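Local coordinates for heat shock protein-related protein (Deinococcus radiodurans, PDB 4FEI), which is a small heat shock protein, a stress chaperone that probably holds unfolding client proteins, seen here as its alpha-crystallin domain, at the interface of chains A and B. Coordinates in Å, arbitrary orientation; residue numbers count along the deposited sequence, not the author numbering. Chains: chain A/B, Heat shock protein-related protein.

Contact 1 and contact 2 belong to one two-fold symmetric interface between two alpha-crystallin domains, and the centres of their C-alpha atoms lie about 16 Å apart. Both use residues 8-10, running from loop into strand 9-14, and the end of strand 17-23, but with the chains exchanged: B:Arg58 meets A:Asp10 and A:Asp23 in contact 1, A:Arg58 meets B:Asp10 and B:Asp23 in contact 2. Contact 1 holds the charge cluster and the prolines that meet near the axis; in contact 2 the segment around residue 56 pairs with the partner's strand. Such reciprocal exchange, typical of bacterial small heat shock proteins, probably builds the dimer.

Contact 1: the interface of chains A and B. Residues chain A 8-10, 23, 25, 86; chain B 25, 47, 58-59.
A:Asp23 points its carboxylate tip to tip into the guanidinium of B:Arg47, a salt bridge between two alpha-crystallin domains in the strand-exchanged manner of bacterial small heat shock proteins. The grip is end-on: B:Arg47 NH2 meets A:Asp23 OD1 at 2.5 Å on its syn side, and B:Arg47 NH1 reaches A:Asp23 OD2 at 2.9 Å from above the carboxylate plane. On the opposite face of that plane, NH2 of B:Arg58 binds A:Asp23 OD2 at 2.7 Å. Arginine suits both places, since its several N-H groups can share a carboxylate. A bend at chi3 (-44°) turns the guanidinium of B:Arg58 away from its extended path, and B:Arg58 CZ lies 3.9 Å above the plane of the B:Arg47 guanidinium, toward the rim. The two positive groups thus come close, and the aspartate between their N-H groups probably offsets the repulsion.

Hydrogen bonds within chain B aim B:Arg47. B:Arg47 NE and NH2 clasp the carbonyl O of B:Pro59 side-on, each at 2.9 Å, while NH1 of B:Arg47 makes a bent bond to B:Pro25 O, well out of the guanidinium plane. A leucine in place of B:Arg47 would probably leave A:Asp23 OD1 without its charged mate and both proline carbonyls without these donors.

Apolar contacts flank the charges. The rings of A:Pro25 and B:Pro25 cross obliquely in van der Waals contact, CG of A:Pro25 lying 3.9 Å from CD of B:Pro25; compact rings suit a place where symmetry mates meet. In A:Val86, chi1 of 173° leaves CG2 anti to the carbonyl carbon, beside the backbone N, and facing CB of B:Pro25 at 3.9 Å; this methyl also lies at the edge of the B:Arg58 guanidinium, in its plane.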
ATOM      1  N   ALA A   8      -0.039   5.159   5.914  1.00 16.62           N
ATOM      2  CA  ALA A   8       1.222   5.818   6.211  1.00 16.61           C
ATOM      3  C   ALA A   8       1.519   7.022   5.244  1.00 16.56           C
ATOM      4  O   ALA A   8       1.257   6.939   4.027  1.00 16.59           O
ATOM      5  CB  ALA A   8       2.351   4.791   6.229  1.00 16.74           C
ATOM      6  N   ALA A   9       2.049   8.112   5.789  1.00 16.60           N
ATOM      7  CA  ALA A   9       2.210   9.411   5.056  1.00 16.63           C
ATOM      8  C   ALA A   9       3.656   9.963   5.125  1.00 16.81           C
ATOM      9  O   ALA A   9       4.285   9.968   6.173  1.00 16.98           O
ATOM     10  CB  ALA A   9       1.255  10.453   5.596  1.00 16.62           C
ATOM     11  N   ASP A  10       4.157  10.428   3.996  1.00 16.91           N
ATOM     12  CA  ASP A  10       5.431  11.123   3.912  1.00 17.16           C
ATOM     13  C   ASP A  10       5.197  12.544   3.400  1.00 17.31           C
ATOM     14  O   ASP A  10       4.324  12.782   2.576  1.00 17.23           O
ATOM     15  CB  ASP A  10       6.355  10.426   2.883  1.00 17.27           C
ATOM     16  CG  ASP A  10       7.041   9.178   3.440  1.00 17.27           C
ATOM     17  OD1 ASP A  10       6.941   8.933   4.666  1.00 17.35           O
ATOM     18  OD2 ASP A  10       7.670   8.462   2.642  1.00 17.35           O
ATOM     19  N   ASP A  23       0.327   6.026   1.348  1.00 16.63           N
ATOM     20  CA  ASP A  23       0.233   4.624   0.919  1.00 16.75           C
ATOM     21  C   ASP A  23      -1.230   4.166   1.019  1.00 16.80           C
ATOM     22  O   ASP A  23      -1.734   3.887   2.132  1.00 16.79           O
ATOM     23  CB  ASP A  23       1.102   3.699   1.788  1.00 16.82           C
ATOM     24  CG  ASP A  23       2.561   3.795   1.462  1.00 16.88           C
ATOM     25  OD1 ASP A  23       3.391   3.424   2.340  1.00 19.07           O
ATOM     26  OD2 ASP A  23       2.904   4.208   0.343  1.00 17.90           O
ATOM     27  N   PRO A  25      -2.885   1.328  -0.951  1.00 17.45           N
ATOM     28  CA  PRO A  25      -3.103   0.226  -1.903  1.00 17.79           C
ATOM     29  C   PRO A  25      -4.528  -0.326  -1.830  1.00 18.06           C
ATOM     30  O   PRO A  25      -5.073  -0.424  -0.737  1.00 18.04           O
ATOM     31  CB  PRO A  25      -2.077  -0.847  -1.456  1.00 17.92           C
ATOM     32  CG  PRO A  25      -1.889  -0.606  -0.042  1.00 17.73           C
ATOM     33  CD  PRO A  25      -2.012   0.910   0.160  1.00 17.39           C
ATOM     34  N   VAL A  86      -0.165   4.379  -4.468  1.00 22.42           N
ATOM     35  CA  VAL A  86       0.397   5.559  -3.798  1.00 22.08           C
ATOM     36  C   VAL A  86      -0.314   6.829  -4.272  1.00 21.94           C
ATOM     37  O   VAL A  86      -0.342   7.130  -5.480  1.00 22.08           O
ATOM     38  CB  VAL A  86       1.936   5.658  -4.059  1.00 22.26           C
ATOM     39  CG1 VAL A  86       2.560   6.981  -3.529  1.00 21.45           C
ATOM     40  CG2 VAL A  86       2.672   4.387  -3.521  1.00 22.73           C
TER
ATOM     41  N   PRO B  25       2.376  -1.132  -2.015  1.00 17.45           N
ATOM     42  CA  PRO B  25       2.291   0.088  -2.836  1.00 17.79           C
ATOM     43  C   PRO B  25       3.671   0.657  -3.170  1.00 18.06           C
ATOM     44  O   PRO B  25       4.550   0.626  -2.316  1.00 18.04           O
ATOM     45  CB  PRO B  25       1.495   1.072  -1.941  1.00 17.92           C
ATOM     46  CG  PRO B  25       1.782   0.648  -0.588  1.00 17.73           C
ATOM     47  CD  PRO B  25       1.931  -0.879  -0.634  1.00 17.39           C
ATOM     48  N   ARG B  47      11.117  -1.287  -2.611  1.00 18.93           N
ATOM     49  CA  ARG B  47      10.715   0.021  -3.097  1.00 19.54           C
ATOM     50  C   ARG B  47      11.758   1.080  -2.713  1.00 20.57           C
ATOM     51  O   ARG B  47      12.344   1.001  -1.640  1.00 20.39           O
ATOM     52  CB  ARG B  47       9.279   0.403  -2.682  1.00 18.65           C
ATOM     53  CG  ARG B  47       9.105   0.954  -1.288  1.00 18.35           C
ATOM     54  CD  ARG B  47       7.688   1.531  -1.181  1.00 19.98           C
ATOM     55  NE  ARG B  47       7.257   1.873   0.165  1.00 20.76           N
ATOM     56  CZ  ARG B  47       6.036   2.333   0.466  1.00 24.94           C
ATOM     57  NH1 ARG B  47       5.142   2.550  -0.495  1.00 26.42           N
ATOM     58  NH2 ARG B  47       5.712   2.644   1.724  1.00 27.87           N
ATOM     59  N   ARG B  58       6.235   6.245   6.224  1.00 15.66           N
ATOM     60  CA  ARG B  58       6.175   5.167   5.257  1.00 15.39           C
ATOM     61  C   ARG B  58       7.443   4.339   5.260  1.00 15.29           C
ATOM     62  O   ARG B  58       8.543   4.896   5.312  1.00 15.95           O
ATOM     63  CB  ARG B  58       5.963   5.741   3.856  1.00 15.24           C
ATOM     64  CG  ARG B  58       4.623   6.522   3.644  1.00 15.24           C
ATOM     65  CD  ARG B  58       4.283   6.600   2.175  1.00 16.20           C
ATOM     66  NE  ARG B  58       5.490   6.944   1.426  1.00 17.36           N
ATOM     67  CZ  ARG B  58       5.728   6.620   0.158  1.00 17.66           C
ATOM     68  NH1 ARG B  58       6.874   6.999  -0.402  1.00 19.19           N
ATOM     69  NH2 ARG B  58       4.831   5.930  -0.549  1.00 19.18           N
ATOM     70  N   PRO B  59       7.304   2.991   5.174  1.00 15.11           N
ATOM     71  CA  PRO B  59       8.479   2.091   5.067  1.00 14.84           C
ATOM     72  C   PRO B  59       9.162   2.154   3.697  1.00 15.25           C
ATOM     73  O   PRO B  59       8.482   2.402   2.703  1.00 15.41           O
ATOM     74  CB  PRO B  59       7.877   0.693   5.244  1.00 15.11           C
ATOM     75  CG  PRO B  59       6.395   0.856   5.444  1.00 14.82           C
ATOM     76  CD  PRO B  59       6.023   2.251   5.077  1.00 14.77           C
TER
HETATM   77  O   HOH W   1       9.313   7.019   4.170  1.00 38.93           O

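Contact 2: the interface of chains A and B. Residues chain A 50, 53, 55-58; chain B 8-10, 21, 23.
OD1 of B:Asp10 is gripped by two successive backbone amides of chain A. N of A:Glu57 meets B:Asp10 OD1 at 3.1 Å, nearly along the C-O axis, and N of A:Arg58 meets the same B:Asp10 OD1 at 3.2 Å on the syn side; the hydroxyl of A:Ser56 adds a weak bond. A short acidic side chain suits this place because it can cap neighbouring N-H groups beside its own strand. A:Ser56 and B:Asp10 form an antiparallel beta bridge, by which the chain A segment joins the edge of strand 9-14 in chain B.

The other oxygen, OD2, takes the arginine. NE of A:Arg58 reaches B:Asp10 OD2 at 2.9 Å along an almost straight bond (173° at the hydrogen), coming from above the carboxylate plane, while the oxygen lies in the guanidinium plane; the two planes stand 87° apart. Having CG anti to the carbonyl carbon (chi1 -63°) sends the arginine across the aspartate at about a right angle. CB of B:Leu21 lies 3.9 Å above the centre of one face of the A:Arg58 guanidinium, an apolar lid suited to the flat cation. At the edge, A:Arg58 NH1 donates in plane to OG1 of A:Thr50 at 2.8 Å. A:Thr50 thus helps to fix the guanidinium's rotation, and its methyl CG2 meets B:Leu21 CD1 tip to tip.

A:Glu57 extends beyond CG alongside B:Ala9, whose small side chain probably helps the close approach; OE1 of the A:Glu57 carboxylate accepts from N of B:Ala9 at 3.1 Å, met from above the carboxylate plane. Water 2 links B:Asp10 OD2, at 2.7 Å, to the hydroxyl OG of A:Ser56 and the carbonyl O of A:Arg58.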
ATOM      1  N   THR A  50     -11.711  -7.668   2.759  1.00 23.79           N
ATOM      2  CA  THR A  50     -11.502  -8.898   1.982  1.00 24.98           C
ATOM      3  C   THR A  50     -12.427  -9.995   2.477  1.00 26.21           C
ATOM      4  O   THR A  50     -12.571 -10.182   3.700  1.00 26.96           O
ATOM      5  CB  THR A  50     -10.046  -9.309   2.064  1.00 24.86           C
ATOM      6  OG1 THR A  50      -9.239  -8.154   1.799  1.00 26.10           O
ATOM      7  CG2 THR A  50      -9.725 -10.358   1.057  1.00 28.85           C
ATOM      8  N   LEU A  53     -11.817 -14.468   4.956  1.00 27.37           N
ATOM      9  CA  LEU A  53     -10.451 -14.367   5.471  1.00 26.85           C
ATOM     10  C   LEU A  53     -10.072 -15.568   6.345  1.00 28.01           C
ATOM     11  O   LEU A  53     -10.815 -15.960   7.227  1.00 28.46           O
ATOM     12  CB  LEU A  53     -10.306 -13.063   6.264  1.00 26.46           C
ATOM     13  CG  LEU A  53      -9.469 -11.878   5.768  1.00 26.29           C
ATOM     14  CD1 LEU A  53      -9.208 -11.859   4.269  1.00 26.45           C
ATOM     15  CD2 LEU A  53     -10.146 -10.604   6.237  1.00 26.36           C
ATOM     16  N   ARG A  55      -6.528 -15.710   7.445  1.00 22.68           N
ATOM     17  CA  ARG A  55      -5.625 -14.932   8.294  1.00 21.85           C
ATOM     18  C   ARG A  55      -5.686 -13.500   7.825  1.00 20.45           C
ATOM     19  O   ARG A  55      -5.711 -13.260   6.615  1.00 19.82           O
ATOM     20  CB  ARG A  55      -4.170 -15.372   8.117  1.00 22.12           C
ATOM     21  CG  ARG A  55      -3.773 -16.609   8.819  1.00 23.50           C
ATOM     22  CD  ARG A  55      -2.245 -16.679   8.891  1.00 24.49           C
ATOM     23  NE  ARG A  55      -1.848 -18.075   9.108  1.00 27.29           N
ATOM     24  CZ  ARG A  55      -1.000 -18.738   8.334  1.00 26.33           C
ATOM     25  NH1 ARG A  55      -0.422 -18.131   7.295  1.00 28.50           N
ATOM     26  NH2 ARG A  55      -0.709 -19.985   8.625  1.00 28.74           N
ATOM     27  N   SER A  56      -5.601 -12.549   8.746  1.00 20.20           N
ATOM     28  CA  SER A  56      -5.655 -11.133   8.352  1.00 19.15           C
ATOM     29  C   SER A  56      -4.592 -10.290   9.063  1.00 18.71           C
ATOM     30  O   SER A  56      -4.497 -10.326  10.300  1.00 19.47           O
ATOM     31  CB  SER A  56      -7.061 -10.577   8.650  1.00 19.54           C
ATOM     32  OG  SER A  56      -7.200  -9.246   8.214  1.00 20.14           O
ATOM     33  N   GLU A  57      -3.801  -9.538   8.293  1.00 17.84           N
ATOM     34  CA  GLU A  57      -2.921  -8.474   8.842  1.00 17.24           C
ATOM     35  C   GLU A  57      -3.313  -7.100   8.251  1.00 16.57           C
ATOM     36  O   GLU A  57      -3.047  -6.040   8.862  1.00 17.28           O
ATOM     37  CB  GLU A  57      -1.453  -8.741   8.499  1.00 17.42           C
ATOM     38  CG  GLU A  57      -0.848  -9.990   9.088  1.00 18.37           C
ATOM     39  CD  GLU A  57       0.569 -10.250   8.542  1.00 20.01           C
ATOM     40  OE1 GLU A  57       1.106  -9.370   7.831  1.00 20.09           O
ATOM     41  OE2 GLU A  57       1.158 -11.343   8.813  1.00 23.26           O
ATOM     42  N   ARG A  58      -3.955  -7.127   7.084  1.00 15.66           N
ATOM     43  CA  ARG A  58      -4.196  -5.933   6.298  1.00 15.39           C
ATOM     44  C   ARG A  58      -5.373  -5.140   6.828  1.00 15.29           C
ATOM     45  O   ARG A  58      -6.405  -5.723   7.169  1.00 15.95           O
ATOM     46  CB  ARG A  58      -4.472  -6.317   4.845  1.00 15.24           C
ATOM     47  CG  ARG A  58      -3.296  -7.035   4.103  1.00 15.24           C
ATOM     48  CD  ARG A  58      -3.464  -6.917   2.607  1.00 16.20           C
ATOM     49  NE  ARG A  58      -4.858  -7.189   2.263  1.00 17.36           N
ATOM     50  CZ  ARG A  58      -5.495  -6.709   1.198  1.00 17.66           C
ATOM     51  NH1 ARG A  58      -6.771  -7.039   1.006  1.00 19.19           N
ATOM     52  NH2 ARG A  58      -4.868  -5.915   0.328  1.00 19.18           N
TER
ATOM     53  N   ALA B   8       1.884  -5.872   4.854  1.00 16.62           N
ATOM     54  CA  ALA B   8       0.778  -6.592   5.466  1.00 16.61           C
ATOM     55  C   ALA B   8       0.151  -7.668   4.505  1.00 16.56           C
ATOM     56  O   ALA B   8      -0.003  -7.423   3.291  1.00 16.59           O
ATOM     57  CB  ALA B   8      -0.258  -5.600   5.987  1.00 16.74           C
ATOM     58  N   ALA B   9      -0.192  -8.830   5.051  1.00 16.60           N
ATOM     59  CA  ALA B   9      -0.616 -10.027   4.253  1.00 16.63           C
ATOM     60  C   ALA B   9      -1.969 -10.616   4.726  1.00 16.81           C
ATOM     61  O   ALA B   9      -2.214 -10.769   5.913  1.00 16.98           O
ATOM     62  CB  ALA B   9       0.441 -11.108   4.307  1.00 16.62           C
ATOM     63  N   ASP B  10      -2.826 -10.943   3.777  1.00 16.91           N
ATOM     64  CA  ASP B  10      -4.071 -11.649   4.031  1.00 17.16           C
ATOM     65  C   ASP B  10      -4.050 -12.987   3.293  1.00 17.31           C
ATOM     66  O   ASP B  10      -3.505 -13.098   2.203  1.00 17.23           O
ATOM     67  CB  ASP B  10      -5.268 -10.847   3.465  1.00 17.27           C
ATOM     68  CG  ASP B  10      -5.702  -9.695   4.373  1.00 17.27           C
ATOM     69  OD1 ASP B  10      -5.197  -9.608   5.518  1.00 17.35           O
ATOM     70  OD2 ASP B  10      -6.545  -8.897   3.927  1.00 17.35           O
ATOM     71  N   LEU B  21      -3.048 -12.004  -0.462  1.00 17.46           N
ATOM     72  CA  LEU B  21      -3.038 -10.596  -0.840  1.00 16.98           C
ATOM     73  C   LEU B  21      -1.985  -9.877  -0.009  1.00 16.80           C
ATOM     74  O   LEU B  21      -1.961  -9.966   1.231  1.00 17.15           O
ATOM     75  CB  LEU B  21      -4.405  -9.940  -0.615  1.00 17.11           C
ATOM     76  CG  LEU B  21      -5.569 -10.441  -1.473  1.00 17.64           C
ATOM     77  CD1 LEU B  21      -6.374 -11.468  -0.741  1.00 18.88           C
ATOM     78  CD2 LEU B  21      -6.485  -9.236  -1.766  1.00 20.65           C
ATOM     79  N   ASP B  23       0.006  -6.154   0.596  1.00 16.63           N
ATOM     80  CA  ASP B  23      -0.017  -4.708   0.344  1.00 16.75           C
ATOM     81  C   ASP B  23       1.407  -4.234   0.012  1.00 16.80           C
ATOM     82  O   ASP B  23       2.257  -4.089   0.921  1.00 16.79           O
ATOM     83  CB  ASP B  23      -0.528  -3.921   1.562  1.00 16.82           C
ATOM     84  CG  ASP B  23      -2.014  -4.006   1.729  1.00 16.88           C
ATOM     85  OD1 ASP B  23      -2.498  -3.769   2.873  1.00 19.07           O
ATOM     86  OD2 ASP B  23      -2.717  -4.279   0.743  1.00 17.90           O
TER
HETATM   87  O   HOH W   2      -7.556  -7.698   6.085  1.00 38.93           O